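Citrate synthase (Metallosphaera sedula, PDB 6ABW) probably catalyses the condensation of acetyl-CoA with oxaloacetate and water to give citrate and free CoA, as expected of a citrate synthase in the tricarboxylic acid cycle. Local coordinates at residues V87-Q90 against V91-I95; E48-V51 against E52-F56; D296-K299 against Y300-A304; I39-G43 against G44-E48. All coordinates share one frame; numbering follows the deposited sequence.

Contact 1 of 4, residues V87-Q90 against V91-I95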
loop_
_atom_site.group_PDB
_atom_site.type_symbol
_atom_site.label_atom_id
_atom_site.label_comp_id
_atom_site.label_asym_id
_atom_site.label_seq_id
_atom_site.Cartn_x
_atom_site.Cartn_y
_atom_site.Cartn_z
ATOM N N VAL A 87 0.346 -9.405 -19.964
ATOM C CA VAL A 87 0.591 -8.024 -19.498
ATOM C C VAL A 87 1.663 -7.363 -20.350
ATOM O O VAL A 87 2.389 -8.045 -21.010
ATOM C CB VAL A 87 1.022 -8.017 -18.014
ATOM C CG1 VAL A 87 -0.144 -8.621 -17.195
ATOM C CG2 VAL A 87 2.319 -8.779 -17.755
ATOM N N PRO A 88 1.805 -6.041 -20.263
ATOM C CA PRO A 88 2.832 -5.451 -21.124
ATOM C C PRO A 88 4.195 -5.852 -20.713
ATOM O O PRO A 88 4.470 -6.115 -19.512
ATOM C CB PRO A 88 2.614 -3.956 -20.973
ATOM C CG PRO A 88 1.252 -3.822 -20.463
ATOM C CD PRO A 88 0.997 -5.017 -19.604
ATOM N N GLN A 89 5.067 -5.893 -21.706
ATOM C CA GLN A 89 6.446 -6.254 -21.500
ATOM C C GLN A 89 7.165 -5.431 -20.415
ATOM O O GLN A 89 8.053 -5.967 -19.723
ATOM C CB GLN A 89 7.250 -6.258 -22.822
ATOM C CG GLN A 89 7.457 -7.708 -23.272
ATOM C CD GLN A 89 8.492 -8.438 -22.438
ATOM O OE1 GLN A 89 9.477 -7.832 -21.961
ATOM N NE2 GLN A 89 8.311 -9.762 -22.280
ATOM N N GLN A 90 6.739 -4.185 -20.246
ATOM C CA GLN A 90 7.328 -3.301 -19.268
ATOM C C GLN A 90 7.128 -3.848 -17.846
ATOM O O GLN A 90 8.004 -3.671 -17.005
ATOM C CB GLN A 90 6.752 -1.901 -19.386
ATOM C CG GLN A 90 7.157 -1.163 -20.647
ATOM C CD GLN A 90 6.433 -1.572 -21.917
ATOM O OE1 GLN A 90 5.364 -2.222 -21.904
ATOM N NE2 GLN A 90 7.028 -1.210 -23.030
ATOM N N VAL A 91 5.990 -4.521 -17.584
ATOM C CA VAL A 91 5.763 -5.101 -16.256
ATOM C C VAL A 91 6.769 -6.240 -16.011
ATOM O O VAL A 91 7.380 -6.344 -14.928
ATOM C CB VAL A 91 4.332 -5.617 -16.102
ATOM C CG1 VAL A 91 4.139 -6.219 -14.733
ATOM C CG2 VAL A 91 3.381 -4.460 -16.239
ATOM N N ILE A 92 6.936 -7.101 -17.030
ATOM C CA ILE A 92 7.875 -8.180 -16.964
ATOM C C ILE A 92 9.295 -7.631 -16.783
ATOM O O ILE A 92 10.058 -8.115 -15.934
ATOM C CB ILE A 92 7.787 -9.113 -18.216
ATOM C CG1 ILE A 92 6.403 -9.719 -18.421
ATOM C CG2 ILE A 92 8.908 -10.153 -18.203
ATOM C CD1 ILE A 92 5.806 -10.315 -17.188
ATOM N N ASP A 93 9.653 -6.597 -17.553
ATOM C CA ASP A 93 11.000 -6.004 -17.485
ATOM C C ASP A 93 11.276 -5.521 -16.076
ATOM O O ASP A 93 12.401 -5.634 -15.551
ATOM C CB ASP A 93 11.147 -4.797 -18.427
ATOM C CG ASP A 93 11.083 -5.149 -19.936
ATOM O OD1 ASP A 93 11.103 -6.354 -20.300
ATOM O OD2 ASP A 93 10.975 -4.160 -20.749
ATOM N N MET A 94 10.266 -4.976 -15.440
ATOM C CA MET A 94 10.463 -4.464 -14.094
ATOM C C MET A 94 10.764 -5.532 -13.097
ATOM O O MET A 94 11.673 -5.381 -12.267
ATOM C CB MET A 94 9.230 -3.719 -13.614
ATOM C CG MET A 94 9.089 -2.413 -14.391
ATOM S SD MET A 94 7.693 -1.355 -13.875
ATOM C CE MET A 94 7.559 -1.872 -12.183
ATOM N N ILE A 95 10.050 -6.648 -13.187
ATOM C CA ILE A 95 10.322 -7.768 -12.328
ATOM C C ILE A 95 11.801 -8.241 -12.481
ATOM O O ILE A 95 12.502 -8.541 -11.482
ATOM C CB ILE A 95 9.333 -8.938 -12.594
ATOM C CG1 ILE A 95 7.909 -8.585 -12.151
ATOM C CG2 ILE A 95 9.800 -10.219 -11.885
ATOM C CD1 ILE A 95 6.874 -9.479 -12.846
#
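Pro88 O accepts a hydrogen bond from Val91 N at 2.9 Å, the first bond of the helix 89-97; the donor stands well above the carbonyl plane, and the N-H...O angle is only 139°. One residue on, the spacing lengthens to the regular i to i+4 step: Asp93 N reaches Gln89 O at 2.8 Å, and Met94 N reaches Gln90 O at 3.0 Å. Three backbone donors of the first turn and a half are thus satisfied by the carbonyls of residues 88 to 90. The acceptor of the last bond is crowded by its own donor's side chain, for Met94 CG lies 3.1 Å from Gln90 O. Beside these bonds, Val87 CG2 meets Ile92 CD1 at 3.9 Å and Val91 CB at 4.1 Å; chi1 of -61° sets this methyl between the backbone N and the carbonyl carbon. Pro88 CD touches Val91 CG2. Val87 and Ile92 also pack on helix 128-151, Met94 on helix 104-119. Separately, Met94 meets Met94 of the second subunit. Val87, just before the N-cap Pro88, touching Ile92, the fourth helical residue after it, is the hydrophobic staple of a helix N-terminus.

Contact 2 of 4, residues E48-V51 against E52-F56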
loop_
_atom_site.group_PDB
_atom_site.type_symbol
_atom_site.label_atom_id
_atom_site.label_comp_id
_atom_site.label_asym_id
_atom_site.label_seq_id
_atom_site.Cartn_x
_atom_site.Cartn_y
_atom_site.Cartn_z
ATOM N N GLU A 48 -13.854 -28.185 2.902
ATOM C CA GLU A 48 -13.561 -29.555 2.436
ATOM C C GLU A 48 -14.343 -29.913 1.152
ATOM O O GLU A 48 -13.798 -30.536 0.220
ATOM C CB GLU A 48 -13.799 -30.557 3.605
ATOM C CG GLU A 48 -13.237 -31.927 3.223
ATOM C CD GLU A 48 -13.526 -33.046 4.223
ATOM O OE1 GLU A 48 -13.851 -32.730 5.393
ATOM O OE2 GLU A 48 -13.435 -34.243 3.799
ATOM N N ASP A 49 -15.613 -29.504 1.119
ATOM C CA ASP A 49 -16.595 -29.746 0.025
ATOM C C ASP A 49 -16.112 -28.964 -1.193
ATOM O O ASP A 49 -16.102 -29.493 -2.349
ATOM C CB ASP A 49 -17.977 -29.272 0.550
ATOM C CG ASP A 49 -19.239 -29.841 -0.244
ATOM O OD1 ASP A 49 -19.102 -30.721 -1.184
ATOM O OD2 ASP A 49 -20.353 -29.326 0.091
ATOM N N LEU A 50 -15.708 -27.699 -0.974
ATOM C CA LEU A 50 -15.198 -26.932 -2.112
ATOM C C LEU A 50 -13.968 -27.534 -2.709
ATOM O O LEU A 50 -13.789 -27.588 -3.972
ATOM C CB LEU A 50 -14.951 -25.473 -1.703
ATOM C CG LEU A 50 -16.235 -24.718 -1.414
ATOM C CD1 LEU A 50 -15.850 -23.378 -0.817
ATOM C CD2 LEU A 50 -17.113 -24.567 -2.674
ATOM N N VAL A 51 -13.048 -27.991 -1.849
ATOM C CA VAL A 51 -11.767 -28.488 -2.420
ATOM C C VAL A 51 -12.002 -29.770 -3.195
ATOM O O VAL A 51 -11.503 -29.943 -4.318
ATOM C CB VAL A 51 -10.662 -28.680 -1.363
ATOM C CG1 VAL A 51 -9.469 -29.475 -1.946
ATOM C CG2 VAL A 51 -10.146 -27.335 -0.895
ATOM N N GLU A 52 -12.787 -30.656 -2.599
ATOM C CA GLU A 52 -13.028 -31.980 -3.222
ATOM C C GLU A 52 -13.846 -31.889 -4.526
ATOM O O GLU A 52 -13.538 -32.602 -5.449
ATOM C CB GLU A 52 -13.769 -32.849 -2.244
ATOM C CG GLU A 52 -14.095 -34.265 -2.727
ATOM C CD GLU A 52 -12.897 -35.166 -3.048
ATOM O OE1 GLU A 52 -11.715 -34.769 -2.844
ATOM O OE2 GLU A 52 -13.172 -36.308 -3.506
ATOM N N HIS A 53 -14.855 -31.035 -4.559
ATOM C CA HIS A 53 -15.882 -31.054 -5.593
ATOM C C HIS A 53 -15.893 -29.835 -6.523
ATOM O O HIS A 53 -16.689 -29.815 -7.485
ATOM C CB HIS A 53 -17.242 -31.200 -4.946
ATOM C CG HIS A 53 -17.399 -32.461 -4.165
ATOM N ND1 HIS A 53 -17.709 -32.469 -2.819
ATOM C CD2 HIS A 53 -17.364 -33.759 -4.555
ATOM C CE1 HIS A 53 -17.817 -33.730 -2.406
ATOM N NE2 HIS A 53 -17.619 -34.530 -3.443
ATOM N N THR A 54 -15.056 -28.799 -6.270
ATOM C CA THR A 54 -15.051 -27.640 -7.168
ATOM C C THR A 54 -13.641 -27.399 -7.709
ATOM O O THR A 54 -12.952 -28.316 -8.048
ATOM C CB THR A 54 -15.754 -26.386 -6.601
ATOM O OG1 THR A 54 -14.924 -25.758 -5.646
ATOM C CG2 THR A 54 -17.110 -26.742 -5.952
ATOM N N SER A 55 -13.282 -26.159 -7.915
ATOM C CA SER A 55 -12.014 -25.782 -8.551
ATOM C C SER A 55 -11.806 -24.317 -8.166
ATOM O O SER A 55 -12.720 -23.628 -7.704
ATOM C CB SER A 55 -12.070 -25.868 -10.060
ATOM O OG SER A 55 -13.034 -24.968 -10.575
ATOM N N PHE A 56 -10.603 -23.837 -8.340
ATOM C CA PHE A 56 -10.332 -22.452 -8.000
ATOM C C PHE A 56 -11.215 -21.498 -8.816
ATOM O O PHE A 56 -11.771 -20.556 -8.269
ATOM C CB PHE A 56 -8.851 -22.129 -8.186
ATOM C CG PHE A 56 -8.478 -20.724 -7.722
ATOM C CD1 PHE A 56 -8.726 -20.333 -6.440
ATOM C CD2 PHE A 56 -7.865 -19.820 -8.593
ATOM C CE1 PHE A 56 -8.342 -19.092 -5.990
ATOM C CE2 PHE A 56 -7.510 -18.582 -8.163
ATOM C CZ PHE A 56 -7.769 -18.191 -6.841
#
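Helix 47-53 runs through its last turn here, with i to i+4 bonds from Glu52 N to Glu48 O and from His53 N to Asp49 O, both 3.0 Å long, before Thr54 becomes the first residue to leave helical backbone angles. Leu50 O takes two donors from that one threonine: Thr54 N at 2.9 Å and Thr54 OG1 at 2.7 Å, arriving from opposite faces of the carbonyl plane. The hydroxyl can do this because chi1 of 76° sets OG1 between the backbone N and the carbonyl carbon, turned back over the helix end. At this helix C-terminus the threonine hydroxyl thus adds a second donor to a carbonyl already bonded by a backbone N-H, and the next carbonyl, Val51 O, is taken by Lys183 NZ. Thr54 CG2 meanwhile rests 3.9 Å from Leu50 CD2. One turn apart, Asp49 and His53 are joined by a histidine-carboxylate hydrogen bond, His53 ND1 to Asp49 OD1, 2.8 Å. The carboxylate is approached nearly along its C-O direction and stands almost perpendicular to the imidazole, at 87°, with the oxygen at the ring's edge, somewhat out of its plane. Glu52 CG lies over the centre of one face of the same ring, 3.6 Å above it. The other carboxylate oxygen, Asp49 OD2, receives Val383 N of the second subunit, and the Val383 side chain packs on Leu50, His53 and Thr54. Ser55, the N-cap, caps a backbone N of helix 56-65, and its OG also bonds Glu58 OE2, while Val51 faces helices 179-191 and 278-292.

Contact 3 of 4, residues D296-K299 against Y300-A304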
loop_
_atom_site.group_PDB
_atom_site.type_symbol
_atom_site.label_atom_id
_atom_site.label_comp_id
_atom_site.label_asym_id
_atom_site.label_seq_id
_atom_site.Cartn_x
_atom_site.Cartn_y
_atom_site.Cartn_z
ATOM N N ASP A 296 13.560 -35.938 -1.955
ATOM C CA ASP A 296 13.762 -34.729 -1.137
ATOM C C ASP A 296 12.418 -34.217 -0.493
ATOM O O ASP A 296 12.301 -34.012 0.729
ATOM C CB ASP A 296 14.396 -33.617 -1.957
ATOM C CG ASP A 296 15.444 -32.861 -1.177
ATOM O OD1 ASP A 296 15.277 -32.661 0.042
ATOM O OD2 ASP A 296 16.468 -32.493 -1.782
ATOM N N ALA A 297 11.425 -34.016 -1.354
ATOM C CA ALA A 297 10.078 -33.687 -0.925
ATOM C C ALA A 297 9.529 -34.715 0.054
ATOM O O ALA A 297 8.877 -34.361 1.031
ATOM C CB ALA A 297 9.144 -33.522 -2.115
ATOM N N ARG A 298 9.833 -35.990 -0.181
ATOM C CA ARG A 298 9.318 -37.090 0.660
ATOM C C ARG A 298 9.910 -36.977 2.069
ATOM O O ARG A 298 9.209 -37.171 3.048
ATOM C CB ARG A 298 9.694 -38.452 0.046
ATOM C CG ARG A 298 8.979 -39.634 0.692
ATOM C CD ARG A 298 9.666 -40.940 0.288
ATOM N NE ARG A 298 8.832 -42.120 0.534
ATOM C CZ ARG A 298 9.243 -43.400 0.458
ATOM N NH1 ARG A 298 8.377 -44.383 0.700
ATOM N NH2 ARG A 298 10.509 -43.717 0.156
ATOM N N LYS A 299 11.200 -36.678 2.142
ATOM C CA LYS A 299 11.912 -36.520 3.369
ATOM C C LYS A 299 11.265 -35.425 4.252
ATOM O O LYS A 299 11.053 -35.622 5.488
ATOM C CB LYS A 299 13.354 -36.182 2.987
ATOM C CG LYS A 299 14.392 -36.148 4.047
ATOM C CD LYS A 299 15.729 -35.658 3.481
ATOM C CE LYS A 299 15.698 -34.155 3.140
ATOM N NZ LYS A 299 17.064 -33.537 3.161
ATOM N N TYR A 300 10.940 -34.283 3.634
ATOM C CA TYR A 300 10.306 -33.168 4.371
ATOM C C TYR A 300 8.918 -33.514 4.858
ATOM O O TYR A 300 8.578 -33.132 5.956
ATOM C CB TYR A 300 10.377 -31.879 3.532
ATOM C CG TYR A 300 11.790 -31.359 3.382
ATOM C CD1 TYR A 300 12.684 -31.283 4.472
ATOM C CD2 TYR A 300 12.280 -31.007 2.142
ATOM C CE1 TYR A 300 13.989 -30.832 4.315
ATOM C CE2 TYR A 300 13.576 -30.516 1.985
ATOM C CZ TYR A 300 14.407 -30.393 3.086
ATOM O OH TYR A 300 15.689 -29.906 2.984
ATOM N N PHE A 301 8.147 -34.245 4.087
ATOM C CA PHE A 301 6.825 -34.696 4.437
ATOM C C PHE A 301 6.933 -35.646 5.631
ATOM O O PHE A 301 6.219 -35.497 6.596
ATOM C CB PHE A 301 6.068 -35.394 3.292
ATOM C CG PHE A 301 4.751 -35.971 3.717
ATOM C CD1 PHE A 301 3.666 -35.147 3.967
ATOM C CD2 PHE A 301 4.601 -37.336 3.941
ATOM C CE1 PHE A 301 2.420 -35.640 4.370
ATOM C CE2 PHE A 301 3.373 -37.848 4.427
ATOM C CZ PHE A 301 2.281 -37.001 4.620
ATOM N N GLU A 302 7.944 -36.521 5.598
ATOM C CA GLU A 302 8.169 -37.477 6.709
ATOM C C GLU A 302 8.601 -36.770 7.953
ATOM O O GLU A 302 8.158 -37.103 9.024
ATOM C CB GLU A 302 9.206 -38.541 6.310
ATOM C CG GLU A 302 8.642 -39.431 5.199
ATOM C CD GLU A 302 9.516 -40.643 4.834
ATOM O OE1 GLU A 302 10.598 -40.813 5.477
ATOM O OE2 GLU A 302 9.115 -41.413 3.889
ATOM N N ILE A 303 9.454 -35.757 7.828
ATOM C CA ILE A 303 9.837 -34.964 9.004
ATOM C C ILE A 303 8.617 -34.213 9.564
ATOM O O ILE A 303 8.382 -34.194 10.761
ATOM C CB ILE A 303 10.943 -33.960 8.674
ATOM C CG1 ILE A 303 12.265 -34.693 8.377
ATOM C CG2 ILE A 303 11.093 -32.989 9.829
ATOM C CD1 ILE A 303 13.198 -33.863 7.520
ATOM N N ALA A 304 7.832 -33.589 8.673
ATOM C CA ALA A 304 6.628 -32.852 9.138
ATOM C C ALA A 304 5.659 -33.762 9.861
ATOM O O ALA A 304 5.138 -33.398 10.924
ATOM C CB ALA A 304 5.890 -32.264 7.944
#
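Lys299 and Tyr300 run side by side and point the same way, so that the aliphatic end of the lysine lies over the tyrosine ring. This is a CH-pi contact: Lys299 CE is 4.2 Å from the ring centroid, 21° off the normal and offset toward the rim. The lysine chain leaves extended and bends only at chi3 (71°), which folds CE over the ring. Two charged pairs occur. At the ring, Asp296 OD1 and Lys299 NZ make a long salt bridge of 3.7 Å, and the same oxygen approaches Tyr300 CE2 at 3.4 Å; Asp296 and Tyr300 lie side by side, carboxylate and ring planes 24° apart. The lysine nitrogen has a further, weak bond to Gly245 O. Elsewhere on the helix, Arg298 NE and Glu302 OE2, 3.4 Å apart, form a salt bridge of charges alone: the oxygen sits over a face of the guanidinium, with no N-H aimed at it. Arg298 NE also pairs with Glu292, so the arginine is shared between two carboxylates. The backbone bonds are regular alpha-helical ones, from Tyr300 N to Asp296 O, Phe301 N to Ala297 O, Glu302 N to Arg298 O and Ile303 N to Lys299 O, in the early turns of helix 295-315. Apolar packing turns inward: Tyr300 meets Phe238 and Tyr333 edge-to-face, Phe301 lies on helix 278-292, and Ile303 packs on Phe241. Lys299 therefore joins ring and carboxylate: its CE methylene lies over the tyrosine while its ammonium probably gains from the nearby charge of Asp296.

Contact 4 of 4, residues I39-G43 against G44-E48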
loop_
_atom_site.group_PDB
_atom_site.type_symbol
_atom_site.label_atom_id
_atom_site.label_comp_id
_atom_site.label_asym_id
_atom_site.label_seq_id
_atom_site.Cartn_x
_atom_site.Cartn_y
_atom_site.Cartn_z
ATOM N N ILE A 39 -14.524 -25.096 11.848
ATOM C CA ILE A 39 -15.338 -24.992 10.639
ATOM C C ILE A 39 -14.943 -23.754 9.877
ATOM O O ILE A 39 -14.806 -22.698 10.461
ATOM C CB ILE A 39 -16.839 -24.902 10.951
ATOM C CG1 ILE A 39 -17.299 -26.151 11.751
ATOM C CG2 ILE A 39 -17.666 -24.687 9.667
ATOM C CD1 ILE A 39 -18.716 -26.019 12.254
ATOM N N LEU A 40 -14.734 -23.943 8.576
ATOM C CA LEU A 40 -14.432 -22.859 7.662
ATOM C C LEU A 40 -15.361 -23.043 6.443
ATOM O O LEU A 40 -15.379 -24.124 5.814
ATOM C CB LEU A 40 -12.955 -22.946 7.222
ATOM C CG LEU A 40 -12.640 -21.909 6.181
ATOM C CD1 LEU A 40 -12.844 -20.492 6.589
ATOM C CD2 LEU A 40 -11.207 -22.153 5.691
ATOM N N ARG A 41 -16.133 -22.012 6.147
ATOM C CA ARG A 41 -17.005 -21.984 4.961
ATOM C C ARG A 41 -16.777 -20.744 4.151
ATOM O O ARG A 41 -16.556 -19.708 4.703
ATOM C CB ARG A 41 -18.493 -22.003 5.314
ATOM C CG ARG A 41 -18.856 -23.253 6.094
ATOM C CD ARG A 41 -20.304 -23.221 6.450
ATOM N NE ARG A 41 -20.539 -24.272 7.416
ATOM C CZ ARG A 41 -21.330 -24.155 8.473
ATOM N NH1 ARG A 41 -21.439 -25.221 9.274
ATOM N NH2 ARG A 41 -22.049 -23.052 8.702
ATOM N N TYR A 42 -16.842 -20.884 2.836
ATOM C CA TYR A 42 -16.894 -19.751 1.911
ATOM C C TYR A 42 -18.357 -19.721 1.370
ATOM O O TYR A 42 -18.766 -20.671 0.712
ATOM C CB TYR A 42 -15.970 -19.917 0.741
ATOM C CG TYR A 42 -14.446 -19.898 1.022
ATOM C CD1 TYR A 42 -13.911 -19.321 2.176
ATOM C CD2 TYR A 42 -13.601 -20.536 0.168
ATOM C CE1 TYR A 42 -12.525 -19.331 2.428
ATOM C CE2 TYR A 42 -12.218 -20.572 0.383
ATOM C CZ TYR A 42 -11.670 -19.983 1.513
ATOM O OH TYR A 42 -10.286 -19.984 1.687
ATOM N N GLY A 43 -19.067 -18.623 1.642
ATOM C CA GLY A 43 -20.390 -18.424 1.075
ATOM C C GLY A 43 -21.360 -19.578 1.440
ATOM O O GLY A 43 -22.199 -19.976 0.632
ATOM N N GLY A 44 -21.139 -20.158 2.600
ATOM C CA GLY A 44 -21.946 -21.273 3.156
ATOM C C GLY A 44 -21.475 -22.668 2.823
ATOM O O GLY A 44 -22.000 -23.667 3.388
ATOM N N TYR A 45 -20.465 -22.785 1.945
ATOM C CA TYR A 45 -19.972 -24.034 1.531
ATOM C C TYR A 45 -18.706 -24.413 2.346
ATOM O O TYR A 45 -17.762 -23.615 2.439
ATOM C CB TYR A 45 -19.620 -24.019 0.044
ATOM C CG TYR A 45 -20.785 -23.793 -0.855
ATOM C CD1 TYR A 45 -21.743 -24.810 -1.020
ATOM C CD2 TYR A 45 -20.948 -22.614 -1.563
ATOM C CE1 TYR A 45 -22.787 -24.667 -1.886
ATOM C CE2 TYR A 45 -22.001 -22.460 -2.464
ATOM C CZ TYR A 45 -22.942 -23.499 -2.580
ATOM O OH TYR A 45 -24.003 -23.389 -3.457
ATOM N N ASP A 46 -18.713 -25.595 2.962
ATOM C CA ASP A 46 -17.592 -26.057 3.779
ATOM C C ASP A 46 -16.352 -26.141 2.916
ATOM O O ASP A 46 -16.395 -26.614 1.786
ATOM C CB ASP A 46 -17.902 -27.432 4.368
ATOM C CG ASP A 46 -18.752 -27.368 5.634
ATOM O OD1 ASP A 46 -18.375 -26.697 6.640
ATOM O OD2 ASP A 46 -19.807 -28.038 5.668
ATOM N N ILE A 47 -15.227 -25.749 3.479
ATOM C CA ILE A 47 -13.974 -25.751 2.687
ATOM C C ILE A 47 -13.629 -27.117 2.145
ATOM O O ILE A 47 -13.165 -27.207 1.012
ATOM C CB ILE A 47 -12.781 -25.150 3.511
ATOM C CG1 ILE A 47 -11.543 -25.022 2.670
ATOM C CG2 ILE A 47 -12.454 -25.938 4.746
ATOM C CD1 ILE A 47 -11.584 -23.874 1.680
ATOM N N GLU A 48 -13.854 -28.185 2.902
ATOM C CA GLU A 48 -13.561 -29.555 2.436
ATOM C C GLU A 48 -14.343 -29.913 1.152
ATOM O O GLU A 48 -13.798 -30.536 0.220
ATOM C CB GLU A 48 -13.799 -30.557 3.605
ATOM C CG GLU A 48 -13.237 -31.927 3.223
ATOM C CD GLU A 48 -13.526 -33.046 4.223
ATOM O OE1 GLU A 48 -13.851 -32.730 5.393
ATOM O OE2 GLU A 48 -13.435 -34.243 3.799
HETATM O O HOH W 1 -15.175 -26.694 7.633
HETATM O O HOH W 2 -19.565 -18.874 4.634
HETATM O O HOH W 3 -20.212 -27.687 8.678
#
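A tight beta hairpin joins strands 39-42 and 45-46 through a type I' turn from Tyr42 to Tyr45, with Gly43 and Gly44, both at positive phi, as its corner residues. Tyr42 and Tyr45 form the hydrogen-bonded pair that closes it: Tyr42 N gives to Tyr45 O at 2.9 Å and Tyr45 N to Tyr42 O at 3.0 Å. Beyond the non-hydrogen-bonded pair of Arg41 and Asp46, Ile47 N bonds Leu40 O at 2.8 Å as helix 47-53 begins. Arg41 and Asp46 lie side by side, guanidinium and carboxylate planes 73° apart. The arginine, extended from CG to NE, makes a weak hydrogen bond of 3.3 Å, part of a salt bridge, from NE to Asp46 OD1, which lies in the guanidinium plane at its edge. A water accepts from Arg41 NH1 and donates to the same Asp46 OD1 at 2.9 Å, closing a bridge round the pair; Asp46 OD2 turns to Lys380 of the second subunit. On the other side, Ile47 CD1 touches Tyr42 CE2 at 3.6 Å and Ile47 CG2 meets Leu40 CB at 3.9 Å, while the tyrosine hydroxyl bonds Ile190 O and Asp194 N. Tyr42 and Ile47 thus pack inward, whereas Asp46, gripped by Arg41, the water and Lys380 of the partner chain, is probably stabilised in its charged form.

Along the chain the order is contact 4, contact 2, contact 1, contact 3. Contacts 4 and 2 are continuous: they share Glu48 and helix 47-53, their centres are 10 Å apart, and Leu50 CD2 packs on Tyr45 CB at 3.7 Å, so the hairpin and the helix that follows it form one unit. Contact 1, on helix 89-97, is centred about 33 Å from contact 2 and 37 Å from contact 4, across the chain's centre from the latter. Contact 3, on helix 295-315, lies 26 Å from contact 2 and 36 Å from contact 1, centre to centre. Contacts 1, 2 and 4 all touch the second subunit, whereas contact 3 packs within its own chain, so this mainly helical fold meets its partner at widely separated places.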